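Local coordinates for protein amidohydrolase (Staphylococcus aureus, PDB 3NUR) that probably hydrolyses carbon-nitrogen bonds in amide-type substrates, using a TIM-barrel scaffold whose metal site here holds a calcium ion, at residues G207-P210 / E211-A215; P297-D300 / L301-E305. One frame throughout, in Å; residues are numbered along the deposited sequence.

Overall arrangement
Both interactions are local helix contacts on the outer parts of a TIM barrel. Interaction 1 starts helix 211-218 in the region after strand 189-192, and interaction 2 is a run of successive turns within helix 296-306, which follows strand 286-288. Their centres lie about 31 Å apart and their nearest atoms about 19 Å apart, so they do not touch. Interaction 1 is the more peripheral, its centre about 27 Å from the centre of the chain against about 19 Å for interaction 2. The calcium ion is bound by Glu28, His30, His192 and Asp316; neither interaction supplies a ligand to it, and both are structural packing.

Interaction 1. Residues G207-P210 / E211-A215; sequences GNYP and EVTAA
With chi1 at 37°, Tyr209 places CG between its own backbone N and carbonyl carbon, and this turns the ring towards the first turn of the following helix. Thr213 answers with OG1 beside its backbone N (chi1 -67°), which leaves CG2 anti to that N, and its methyl rather than its hydroxyl meets the ring: CG2 lies 3.5 Å from Tyr209 CD1, and the two side chains cross at about a right angle. One residue on, Ala214 comes to the ring edge, with its CA 3.8 Å from Tyr209 CE1 and close to the ring plane. One face of the same ring is backed by Gly207, whose carbonyl carbon stands 3.8 Å above its centre. That fold-back goes with an inverse gamma turn centred on Asn208, closed by a weak bond from Tyr209 N to Gly207 O.

Pro210 occupies the N-cap position, and its carbonyl opens the helical bonding: Ala214 N donates to Pro210 O at 3.1 Å, fairly straight at 161° and in the carbonyl plane. Pro210 CB also reaches Val212 CG1, a looser apolar approach at 4.3 Å.

The stretch is thus the link between two helices. Tyr209 OH bonds back to Tyr205 O at the end of helix 198-205, while Glu211 OE2, at the start of helix 211-218, takes a bond with Tyr201 OH on that same preceding helix.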
loop_
_atom_site.group_PDB
_atom_site.type_symbol
_atom_site.label_atom_id
_atom_site.label_comp_id
_atom_site.label_asym_id
_atom_site.label_seq_id
_atom_site.Cartn_x
_atom_site.Cartn_y
_atom_site.Cartn_z
ATOM N N GLY A 207 -0.453 -19.968 -20.216
ATOM C CA GLY A 207 0.003 -21.352 -20.201
ATOM C C GLY A 207 -1.019 -22.270 -20.826
ATOM O O GLY A 207 -1.934 -21.804 -21.506
ATOM N N ASN A 208 -0.872 -23.573 -20.586
ATOM C CA ASN A 208 -1.762 -24.589 -21.150
ATOM C C ASN A 208 -3.016 -24.770 -20.317
ATOM O O ASN A 208 -3.231 -25.800 -19.670
ATOM C CB ASN A 208 -1.000 -25.894 -21.352
ATOM C CG ASN A 208 -1.710 -26.890 -22.233
ATOM O OD1 ASN A 208 -2.752 -26.608 -22.834
ATOM N ND2 ASN A 208 -1.134 -28.056 -22.371
ATOM N N TYR A 209 -3.855 -23.721 -20.307
ATOM C CA TYR A 209 -5.095 -23.682 -19.536
ATOM C C TYR A 209 -5.933 -22.486 -20.018
ATOM O O TYR A 209 -5.394 -21.646 -20.761
ATOM C CB TYR A 209 -4.827 -23.616 -17.996
ATOM C CG TYR A 209 -3.628 -22.780 -17.600
ATOM C CD1 TYR A 209 -3.684 -21.392 -17.629
ATOM C CD2 TYR A 209 -2.399 -23.380 -17.320
ATOM C CE1 TYR A 209 -2.565 -20.615 -17.323
ATOM C CE2 TYR A 209 -1.275 -22.615 -17.013
ATOM C CZ TYR A 209 -1.367 -21.233 -17.012
ATOM O OH TYR A 209 -0.268 -20.480 -16.713
ATOM N N PRO A 210 -7.207 -22.340 -19.570
ATOM C CA PRO A 210 -8.025 -21.227 -20.060
ATOM C C PRO A 210 -7.489 -19.839 -19.774
ATOM O O PRO A 210 -6.710 -19.630 -18.836
ATOM C CB PRO A 210 -9.398 -21.465 -19.397
ATOM C CG PRO A 210 -9.424 -22.925 -19.106
ATOM C CD PRO A 210 -8.017 -23.244 -18.711
ATOM N N GLU A 211 -7.908 -18.889 -20.613
ATOM C CA GLU A 211 -7.512 -17.493 -20.487
ATOM C C GLU A 211 -7.923 -16.896 -19.166
ATOM O O GLU A 211 -7.147 -16.120 -18.615
ATOM C CB GLU A 211 -8.050 -16.648 -21.657
ATOM C CG GLU A 211 -7.323 -15.313 -21.821
ATOM C CD GLU A 211 -5.860 -15.338 -22.252
ATOM O OE1 GLU A 211 -5.319 -16.436 -22.521
ATOM O OE2 GLU A 211 -5.256 -14.242 -22.330
ATOM N N VAL A 212 -9.127 -17.236 -18.652
ATOM C CA VAL A 212 -9.575 -16.722 -17.351
ATOM C C VAL A 212 -8.612 -17.172 -16.250
ATOM O O VAL A 212 -8.369 -16.411 -15.312
ATOM C CB VAL A 212 -11.061 -17.031 -17.004
ATOM C CG1 VAL A 212 -11.341 -18.532 -16.971
ATOM C CG2 VAL A 212 -11.492 -16.359 -15.700
ATOM N N THR A 213 -8.083 -18.408 -16.369
ATOM C CA THR A 213 -7.098 -18.951 -15.424
ATOM C C THR A 213 -5.807 -18.130 -15.511
ATOM O O THR A 213 -5.275 -17.722 -14.486
ATOM C CB THR A 213 -6.880 -20.456 -15.650
ATOM O OG1 THR A 213 -8.087 -21.134 -15.310
ATOM C CG2 THR A 213 -5.744 -21.024 -14.795
ATOM N N ALA A 214 -5.304 -17.895 -16.731
ATOM C CA ALA A 214 -4.085 -17.115 -16.929
ATOM C C ALA A 214 -4.256 -15.696 -16.348
ATOM O O ALA A 214 -3.355 -15.207 -15.672
ATOM C CB ALA A 214 -3.771 -17.028 -18.422
ATOM N N ALA A 215 -5.402 -15.041 -16.612
ATOM C CA ALA A 215 -5.619 -13.664 -16.136
ATOM C C ALA A 215 -5.662 -13.558 -14.612
ATOM O O ALA A 215 -5.062 -12.632 -14.054
ATOM C CB ALA A 215 -6.897 -13.077 -16.742
#

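Interaction 2. Residues P297-D300 / L301-E305; sequences PQFD and LVKKE
Phe299 and Lys303 meet one turn apart on alpha-helix 296-306, which follows strand 286-288 in the TIM barrel. The close-packed side belongs to Phe299 and Val302, both buried. Phe299 has CG anti to its backbone N (chi1 171°), and Lys303, with the same first torsion and an extended chain, runs obliquely past the ring; Lys303 CB lies over one face, and Lys303 CD comes 4.0 Å from Phe299 CE2. Trp254 and Leu334 also touch the Phe299 side chain, and Val302 packs on Ile311. Beneath the side chains, four successive i to i+4 backbone bonds hold this part of the helix. The middle two are the straighter: Lys303 N reaches Phe299 O at 2.8 Å and 167°, and Val302 N reaches Gln298 O at 3.0 Å. The outer two, Leu301 N to Pro297 O and Lys304 N to Asp300 O, are both 3.1 Å long, with the donor tilted out of the carbonyl plane.

The other side is looser, more polar and, at Lys304, exposed to solvent. Asp300 turns its carboxylate back to Lys296, a salt bridge through OD2, and Lys304 NZ stays 5.2 Å from Asp300 OD2, so any attraction between them is probably diffuse. Lys303 NZ has a long, weak ion pair with Glu338. Lys304 leans mainly on backbone: its extended chain lies along the Asp300 carbonyl, with Lys304 CG 3.3 Å from Asp300 O.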
loop_
_atom_site.group_PDB
_atom_site.type_symbol
_atom_site.label_atom_id
_atom_site.label_comp_id
_atom_site.label_asym_id
_atom_site.label_seq_id
_atom_site.Cartn_x
_atom_site.Cartn_y
_atom_site.Cartn_z
ATOM N N PRO A 297 -1.285 -18.804 9.373
ATOM C CA PRO A 297 0.106 -19.187 9.043
ATOM C C PRO A 297 0.996 -18.053 8.525
ATOM O O PRO A 297 2.161 -17.963 8.913
ATOM C CB PRO A 297 -0.069 -20.334 8.038
ATOM C CG PRO A 297 -1.472 -20.875 8.323
ATOM C CD PRO A 297 -2.263 -19.655 8.654
ATOM N N GLN A 298 0.432 -17.149 7.716
ATOM C CA GLN A 298 1.146 -15.993 7.157
ATOM C C GLN A 298 1.400 -14.976 8.266
ATOM O O GLN A 298 2.498 -14.433 8.341
ATOM C CB GLN A 298 0.357 -15.361 5.996
ATOM C CG GLN A 298 0.361 -16.220 4.714
ATOM C CD GLN A 298 -0.554 -17.422 4.774
ATOM O OE1 GLN A 298 -1.500 -17.481 5.576
ATOM N NE2 GLN A 298 -0.224 -18.467 4.014
ATOM N N PHE A 299 0.415 -14.767 9.165
ATOM C CA PHE A 299 0.620 -13.861 10.313
ATOM C C PHE A 299 1.807 -14.352 11.143
ATOM O O PHE A 299 2.700 -13.562 11.458
ATOM C CB PHE A 299 -0.633 -13.764 11.216
ATOM C CG PHE A 299 -0.312 -13.017 12.489
ATOM C CD1 PHE A 299 -0.252 -11.625 12.502
ATOM C CD2 PHE A 299 0.015 -13.707 13.658
ATOM C CE1 PHE A 299 0.144 -10.940 13.655
ATOM C CE2 PHE A 299 0.407 -13.022 14.808
ATOM C CZ PHE A 299 0.454 -11.644 14.802
ATOM N N ASP A 300 1.826 -15.662 11.482
ATOM C CA ASP A 300 2.925 -16.229 12.283
ATOM C C ASP A 300 4.287 -16.033 11.624
ATOM O O ASP A 300 5.241 -15.677 12.315
ATOM C CB ASP A 300 2.688 -17.715 12.580
ATOM C CG ASP A 300 1.477 -17.998 13.455
ATOM O OD1 ASP A 300 0.974 -17.052 14.107
ATOM O OD2 ASP A 300 0.998 -19.146 13.447
ATOM N N LEU A 301 4.370 -16.237 10.294
ATOM C CA LEU A 301 5.637 -16.040 9.574
ATOM C C LEU A 301 6.104 -14.583 9.667
ATOM O O LEU A 301 7.267 -14.315 9.976
ATOM C CB LEU A 301 5.456 -16.442 8.097
ATOM C CG LEU A 301 6.673 -16.183 7.174
ATOM C CD1 LEU A 301 7.747 -17.231 7.390
ATOM C CD2 LEU A 301 6.247 -16.185 5.713
ATOM N N VAL A 302 5.183 -13.646 9.413
ATOM C CA VAL A 302 5.467 -12.208 9.405
ATOM C C VAL A 302 5.886 -11.764 10.807
ATOM O O VAL A 302 6.884 -11.057 10.942
ATOM C CB VAL A 302 4.249 -11.420 8.830
ATOM C CG1 VAL A 302 4.337 -9.919 9.130
ATOM C CG2 VAL A 302 4.095 -11.669 7.322
ATOM N N LYS A 303 5.180 -12.229 11.853
ATOM C CA LYS A 303 5.568 -11.880 13.229
ATOM C C LYS A 303 7.011 -12.336 13.541
ATOM O O LYS A 303 7.755 -11.593 14.180
ATOM C CB LYS A 303 4.578 -12.492 14.237
ATOM C CG LYS A 303 4.758 -12.000 15.673
ATOM C CD LYS A 303 3.973 -12.875 16.642
ATOM C CE LYS A 303 4.260 -12.564 18.093
ATOM N NZ LYS A 303 3.529 -13.483 19.012
ATOM N N LYS A 304 7.410 -13.548 13.109
ATOM C CA LYS A 304 8.767 -14.046 13.394
ATOM C C LYS A 304 9.843 -13.301 12.601
ATOM O O LYS A 304 10.954 -13.127 13.089
ATOM C CB LYS A 304 8.870 -15.557 13.057
ATOM C CG LYS A 304 8.043 -16.462 13.945
ATOM C CD LYS A 304 7.717 -17.784 13.225
ATOM C CE LYS A 304 6.738 -18.620 14.015
ATOM N NZ LYS A 304 6.120 -19.688 13.185
ATOM N N GLU A 305 9.512 -12.877 11.370
ATOM C CA GLU A 305 10.445 -12.222 10.452
ATOM C C GLU A 305 10.666 -10.740 10.708
ATOM O O GLU A 305 11.819 -10.309 10.739
ATOM C CB GLU A 305 10.015 -12.439 8.987
ATOM C CG GLU A 305 10.151 -13.878 8.511
ATOM C CD GLU A 305 11.549 -14.460 8.582
ATOM O OE1 GLU A 305 12.531 -13.685 8.498
ATOM O OE2 GLU A 305 11.661 -15.699 8.718
#